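Probable enoyl-CoA hydratase/isomerase (Pseudomonas aeruginosa, PDB 7BOR) binds coenzyme A and probably isomerises unsaturated enoyl-CoA thioesters by shifting a double bond. Local coordinates at residues E3-V7 against M31-M35; A47-V51 against F195-P200. One frame throughout, in Å; residues are numbered along the deposited sequence.

Interaction 1: E3-V7 against M31-M35; sequences ELIRV and MYSRM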
loop_
_atom_site.group_PDB
_atom_site.type_symbol
_atom_site.label_atom_id
_atom_site.label_comp_id
_atom_site.label_asym_id
_atom_site.label_seq_id
_atom_site.Cartn_x
_atom_site.Cartn_y
_atom_site.Cartn_z
ATOM N N GLU A 3 -9.559 2.509 -17.362
ATOM C CA GLU A 3 -9.142 1.187 -17.804
ATOM C C GLU A 3 -8.344 0.420 -16.755
ATOM O O GLU A 3 -8.450 -0.811 -16.697
ATOM C CB GLU A 3 -8.332 1.352 -19.096
ATOM C CG GLU A 3 -7.529 0.147 -19.551
ATOM C CD GLU A 3 -6.213 0.547 -20.218
ATOM O OE1 GLU A 3 -5.993 1.763 -20.464
ATOM O OE2 GLU A 3 -5.394 -0.365 -20.484
ATOM N N LEU A 4 -7.553 1.096 -15.921
ATOM C CA LEU A 4 -6.576 0.395 -15.094
ATOM C C LEU A 4 -6.925 0.314 -13.612
ATOM O O LEU A 4 -6.390 -0.567 -12.936
ATOM C CB LEU A 4 -5.191 1.047 -15.244
ATOM C CG LEU A 4 -4.618 0.945 -16.665
ATOM C CD1 LEU A 4 -3.460 1.865 -16.925
ATOM C CD2 LEU A 4 -4.178 -0.477 -16.952
ATOM N N ILE A 5 -7.778 1.206 -13.097
ATOM C CA ILE A 5 -8.330 1.132 -11.741
ATOM C C ILE A 5 -9.860 1.033 -11.845
ATOM O O ILE A 5 -10.529 2.003 -12.235
ATOM C CB ILE A 5 -7.941 2.348 -10.883
ATOM C CG1 ILE A 5 -6.418 2.476 -10.656
ATOM C CG2 ILE A 5 -8.707 2.325 -9.553
ATOM C CD1 ILE A 5 -5.712 1.253 -10.146
ATOM N N ARG A 6 -10.422 -0.121 -11.479
ATOM C CA ARG A 6 -11.876 -0.284 -11.416
ATOM C C ARG A 6 -12.418 0.164 -10.063
ATOM O O ARG A 6 -11.814 -0.105 -9.022
ATOM C CB ARG A 6 -12.265 -1.736 -11.666
ATOM C CG ARG A 6 -12.212 -2.133 -13.118
ATOM C CD ARG A 6 -11.842 -3.613 -13.310
ATOM N NE ARG A 6 -12.682 -4.531 -12.538
ATOM C CZ ARG A 6 -12.627 -5.858 -12.633
ATOM N NH1 ARG A 6 -11.768 -6.438 -13.464
ATOM N NH2 ARG A 6 -13.438 -6.606 -11.890
ATOM N N VAL A 7 -13.572 0.838 -10.081
ATOM C CA VAL A 7 -14.177 1.389 -8.867
ATOM C C VAL A 7 -15.600 0.877 -8.634
ATOM O O VAL A 7 -16.577 1.577 -8.916
ATOM C CB VAL A 7 -14.181 2.922 -8.920
ATOM C CG1 VAL A 7 -12.834 3.482 -8.591
ATOM C CG2 VAL A 7 -14.596 3.399 -10.325
ATOM N N MET A 31 -2.810 5.594 -12.457
ATOM C CA MET A 31 -3.433 4.748 -11.444
ATOM C C MET A 31 -3.377 5.408 -10.090
ATOM O O MET A 31 -4.388 5.461 -9.377
ATOM C CB MET A 31 -2.751 3.393 -11.431
ATOM C CG MET A 31 -3.102 2.573 -12.669
ATOM S SD MET A 31 -1.897 1.306 -12.964
ATOM C CE MET A 31 -2.451 0.079 -11.750
ATOM N N TYR A 32 -2.224 5.987 -9.745
ATOM C CA TYR A 32 -2.125 6.698 -8.486
ATOM C C TYR A 32 -3.137 7.830 -8.422
ATOM O O TYR A 32 -3.697 8.131 -7.354
ATOM C CB TYR A 32 -0.724 7.268 -8.326
ATOM C CG TYR A 32 0.355 6.295 -7.992
ATOM C CD1 TYR A 32 0.282 5.552 -6.834
ATOM C CD2 TYR A 32 1.490 6.180 -8.776
ATOM C CE1 TYR A 32 1.300 4.679 -6.469
ATOM C CE2 TYR A 32 2.509 5.306 -8.421
ATOM C CZ TYR A 32 2.391 4.555 -7.249
ATOM O OH TYR A 32 3.368 3.701 -6.838
ATOM N N SER A 33 -3.301 8.544 -9.545
ATOM C CA SER A 33 -4.210 9.683 -9.580
ATOM C C SER A 33 -5.655 9.228 -9.406
ATOM O O SER A 33 -6.398 9.833 -8.625
ATOM C CB SER A 33 -4.002 10.466 -10.888
ATOM O OG SER A 33 -2.775 11.196 -10.833
ATOM N N ARG A 34 -6.049 8.141 -10.083
ATOM C CA ARG A 34 -7.412 7.633 -9.939
ATOM C C ARG A 34 -7.669 7.202 -8.500
ATOM O O ARG A 34 -8.720 7.520 -7.928
ATOM C CB ARG A 34 -7.664 6.486 -10.928
ATOM C CG ARG A 34 -9.072 5.837 -10.832
ATOM C CD ARG A 34 -10.012 6.278 -11.925
ATOM N NE ARG A 34 -11.415 6.277 -11.500
ATOM C CZ ARG A 34 -11.912 7.085 -10.559
ATOM N NH1 ARG A 34 -13.202 7.052 -10.218
ATOM N NH2 ARG A 34 -11.102 7.911 -9.922
ATOM N N MET A 35 -6.695 6.535 -7.870
ATOM C CA MET A 35 -6.903 6.082 -6.495
ATOM C C MET A 35 -6.939 7.256 -5.536
ATOM O O MET A 35 -7.769 7.292 -4.616
ATOM C CB MET A 35 -5.825 5.070 -6.104
ATOM C CG MET A 35 -6.140 3.675 -6.626
ATOM S SD MET A 35 -5.039 2.449 -5.903
ATOM C CE MET A 35 -3.611 2.646 -6.996
#

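Interaction 2: A47-V51 against F195-P200; sequences AVRVV and FLHLAP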
loop_
_atom_site.group_PDB
_atom_site.type_symbol
_atom_site.label_atom_id
_atom_site.label_comp_id
_atom_site.label_asym_id
_atom_site.label_seq_id
_atom_site.Cartn_x
_atom_site.Cartn_y
_atom_site.Cartn_z
ATOM N N ALA A 47 -22.475 8.051 1.692
ATOM C CA ALA A 47 -22.881 6.707 1.325
ATOM C C ALA A 47 -21.758 5.705 1.539
ATOM O O ALA A 47 -22.033 4.512 1.676
ATOM C CB ALA A 47 -23.337 6.652 -0.130
ATOM N N VAL A 48 -20.499 6.143 1.565
ATOM C CA VAL A 48 -19.383 5.206 1.625
ATOM C C VAL A 48 -18.919 5.079 3.074
ATOM O O VAL A 48 -18.579 6.073 3.732
ATOM C CB VAL A 48 -18.228 5.609 0.698
ATOM C CG1 VAL A 48 -17.165 4.522 0.724
ATOM C CG2 VAL A 48 -18.715 5.765 -0.721
ATOM N N ARG A 49 -18.915 3.829 3.547
ATOM C CA ARG A 49 -18.540 3.440 4.898
ATOM C C ARG A 49 -17.172 2.774 4.963
ATOM O O ARG A 49 -16.455 2.961 5.947
ATOM C CB ARG A 49 -19.601 2.480 5.466
ATOM C CG ARG A 49 -20.968 3.150 5.661
ATOM C CD ARG A 49 -21.450 3.007 7.108
ATOM N NE ARG A 49 -20.332 3.020 8.057
ATOM C CZ ARG A 49 -20.286 2.290 9.173
ATOM N NH1 ARG A 49 -21.313 1.508 9.493
ATOM N NH2 ARG A 49 -19.215 2.344 9.973
ATOM N N VAL A 50 -16.784 2.046 3.924
ATOM C CA VAL A 50 -15.561 1.250 3.930
ATOM C C VAL A 50 -14.979 1.218 2.519
ATOM O O VAL A 50 -15.712 1.092 1.529
ATOM C CB VAL A 50 -15.839 -0.180 4.443
ATOM C CG1 VAL A 50 -14.571 -1.007 4.475
ATOM C CG2 VAL A 50 -16.490 -0.137 5.834
ATOM N N VAL A 51 -13.644 1.278 2.434
ATOM C CA VAL A 51 -12.943 1.039 1.182
ATOM C C VAL A 51 -12.187 -0.277 1.259
ATOM O O VAL A 51 -11.518 -0.567 2.258
ATOM C CB VAL A 51 -11.990 2.205 0.844
ATOM C CG1 VAL A 51 -11.028 1.811 -0.308
ATOM C CG2 VAL A 51 -12.795 3.466 0.499
ATOM N N PHE A 195 -18.053 -3.827 9.633
ATOM C CA PHE A 195 -17.953 -2.398 9.924
ATOM C C PHE A 195 -19.306 -1.731 9.717
ATOM O O PHE A 195 -19.705 -0.856 10.496
ATOM C CB PHE A 195 -16.886 -1.711 9.040
ATOM C CG PHE A 195 -15.472 -1.751 9.608
ATOM C CD1 PHE A 195 -15.176 -1.211 10.862
ATOM C CD2 PHE A 195 -14.434 -2.372 8.885
ATOM C CE1 PHE A 195 -13.851 -1.293 11.390
ATOM C CE2 PHE A 195 -13.133 -2.439 9.393
ATOM C CZ PHE A 195 -12.843 -1.925 10.646
ATOM N N LEU A 196 -20.037 -2.165 8.690
ATOM C CA LEU A 196 -21.385 -1.655 8.435
ATOM C C LEU A 196 -22.327 -1.804 9.626
ATOM O O LEU A 196 -23.274 -1.024 9.753
ATOM C CB LEU A 196 -21.984 -2.369 7.229
ATOM C CG LEU A 196 -21.076 -2.146 6.015
ATOM C CD1 LEU A 196 -21.661 -2.765 4.763
ATOM C CD2 LEU A 196 -20.767 -0.667 5.791
ATOM N N HIS A 197 -22.097 -2.770 10.515
ATOM C CA HIS A 197 -22.983 -2.935 11.668
ATOM C C HIS A 197 -22.664 -2.010 12.833
ATOM O O HIS A 197 -23.428 -1.995 13.803
ATOM C CB HIS A 197 -22.922 -4.357 12.202
ATOM C CG HIS A 197 -23.365 -5.371 11.214
ATOM N ND1 HIS A 197 -24.271 -5.074 10.221
ATOM C CD2 HIS A 197 -23.022 -6.669 11.042
ATOM C CE1 HIS A 197 -24.482 -6.150 9.486
ATOM N NE2 HIS A 197 -23.748 -7.135 9.974
ATOM N N LEU A 198 -21.556 -1.277 12.784
ATOM C CA LEU A 198 -21.110 -0.435 13.880
ATOM C C LEU A 198 -21.451 1.029 13.603
ATOM O O LEU A 198 -21.669 1.443 12.456
ATOM C CB LEU A 198 -19.599 -0.603 14.091
ATOM C CG LEU A 198 -19.117 -2.036 14.333
ATOM C CD1 LEU A 198 -17.593 -2.110 14.344
ATOM C CD2 LEU A 198 -19.638 -2.608 15.613
ATOM N N ALA A 199 -21.477 1.811 14.674
ATOM C CA ALA A 199 -21.751 3.244 14.579
ATOM C C ALA A 199 -20.674 3.932 13.746
ATOM O O ALA A 199 -19.486 3.869 14.113
ATOM C CB ALA A 199 -21.809 3.848 15.979
ATOM N N PRO A 200 -21.021 4.567 12.619
ATOM C CA PRO A 200 -19.958 5.115 11.751
ATOM C C PRO A 200 -19.000 6.048 12.475
ATOM O O PRO A 200 -17.814 6.093 12.127
ATOM C CB PRO A 200 -20.734 5.848 10.633
ATOM C CG PRO A 200 -22.112 5.255 10.652
ATOM C CD PRO A 200 -22.374 4.858 12.099
#

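Interaction 1: E3-V7 against M31-M35
When a helix lies along a sheet, one branched side chain from a strand often fills the hollow between successive turns of the helix, and Ile5 does so here. Its CA-to-CB bond points toward helix 29-44, and its side chain enters the space bounded by Met31, Arg34 and Met35, which stand three and four residues apart and so gather on one flank of the helix. The tip of the isoleucine touches two methionine methyls, Ile5 CD1 lying 3.8 Å from Met31 CE and 4.0 Å from Met35 CE. Nearer the backbone, Ile5 CB meets the aliphatic part of Arg34 at CG, 3.7 Å away. No hydrogen bond crosses between the segments; the contact is made by van der Waals packing of side chains. The elements are those of a crotonase-fold core: strand 5-9 is the edge strand, hairpinned to 13-18, and helix 29-44 makes the beta-alpha-beta crossover from 13-18 to the neighbouring parallel strand 50-54. The axes of 5-7 and 31-35 differ by just 18° and approach to 9.2 Å, letting the helix lie almost along the strand. Two smaller bumps flank the central one. At the start, Leu4 CB rests on Met31 CG at 3.7 Å, beside Arg20. At the far end Val7 fits under the bent arm of Arg34: CG1 covers one face of the guanidinium, and Val7 CG2 comes to 3.9 Å from Arg34 NH1. Arg6, between these inward residues, points away and forms a salt bridge with Asp19. On another side of the helix, Tyr32 hydrogen-bonds Asn64, a residue that binds coenzyme A.

Interaction 2: A47-V51 against F195-P200
This is a surface contact in which an arginine just before a strand of the central sheet grips the turn between two helices. Segment 47-51 leads into strand 50-54 of the six-stranded sheet; segment 195-200 runs from the last turn of helix 182-196 to the first residue of helix 200-233. Carbonyls near the C-terminal end of a helix can draw a cationic side chain, and Arg49 points its guanidinium into such a cluster. Its NH1 donates a hydrogen bond to Leu198 O at 3.0 Å and also lies 3.0 Å from Phe195 O, the carbonyl that accepts the backbone hydrogen bond from Leu198 N. Leu196 O is close as well, 3.2 Å from Arg49 NH1, but the angle is too poor for a hydrogen bond. Pro200 closes over one face of the guanidinium: its CA is 3.4 Å from Arg49 NH2 and its CG 3.8 Å from Arg49 CZ. The base of the arginine is covered too, with Arg49 CB 3.4 Å from Leu196 CD2. Beneath this polar grip lies a small apolar joint, where Val50 CG2 packs 3.6 Å from Phe195 CB and 4.3 Å from Leu196 CD2. Pro94 and Ile96 touch both Val50 and Phe195, extending that joint to the neighbouring strand 95-99 and the loop before it. Ala199 takes the N-cap position of the following helix. The turn thus held marks the passage, familiar from the crotonase fold, between the sheet-and-helix core and the long helices of the C-terminal region.

In the fold
The two contacts illustrate how chemistry follows depth in a fold. Interaction 1 is partly buried and rests on apolar shape fitting, whereas interaction 2 is a surface contact in which a charged side chain has the largest single share and meets backbone carbonyls. Each nevertheless keeps something of the other: an arginine packs on Ile5 and Val7 in interaction 1, and a valine supplies the buried part of interaction 2. Both reach the same six-stranded sheet, and helix 29-44 is followed directly by strand 50-54. Their centres lie 22 Å apart and their nearest atoms about 8 Å, so the two do not touch. The first joins elements close in sequence; the second brings together segments separated by 143 residues.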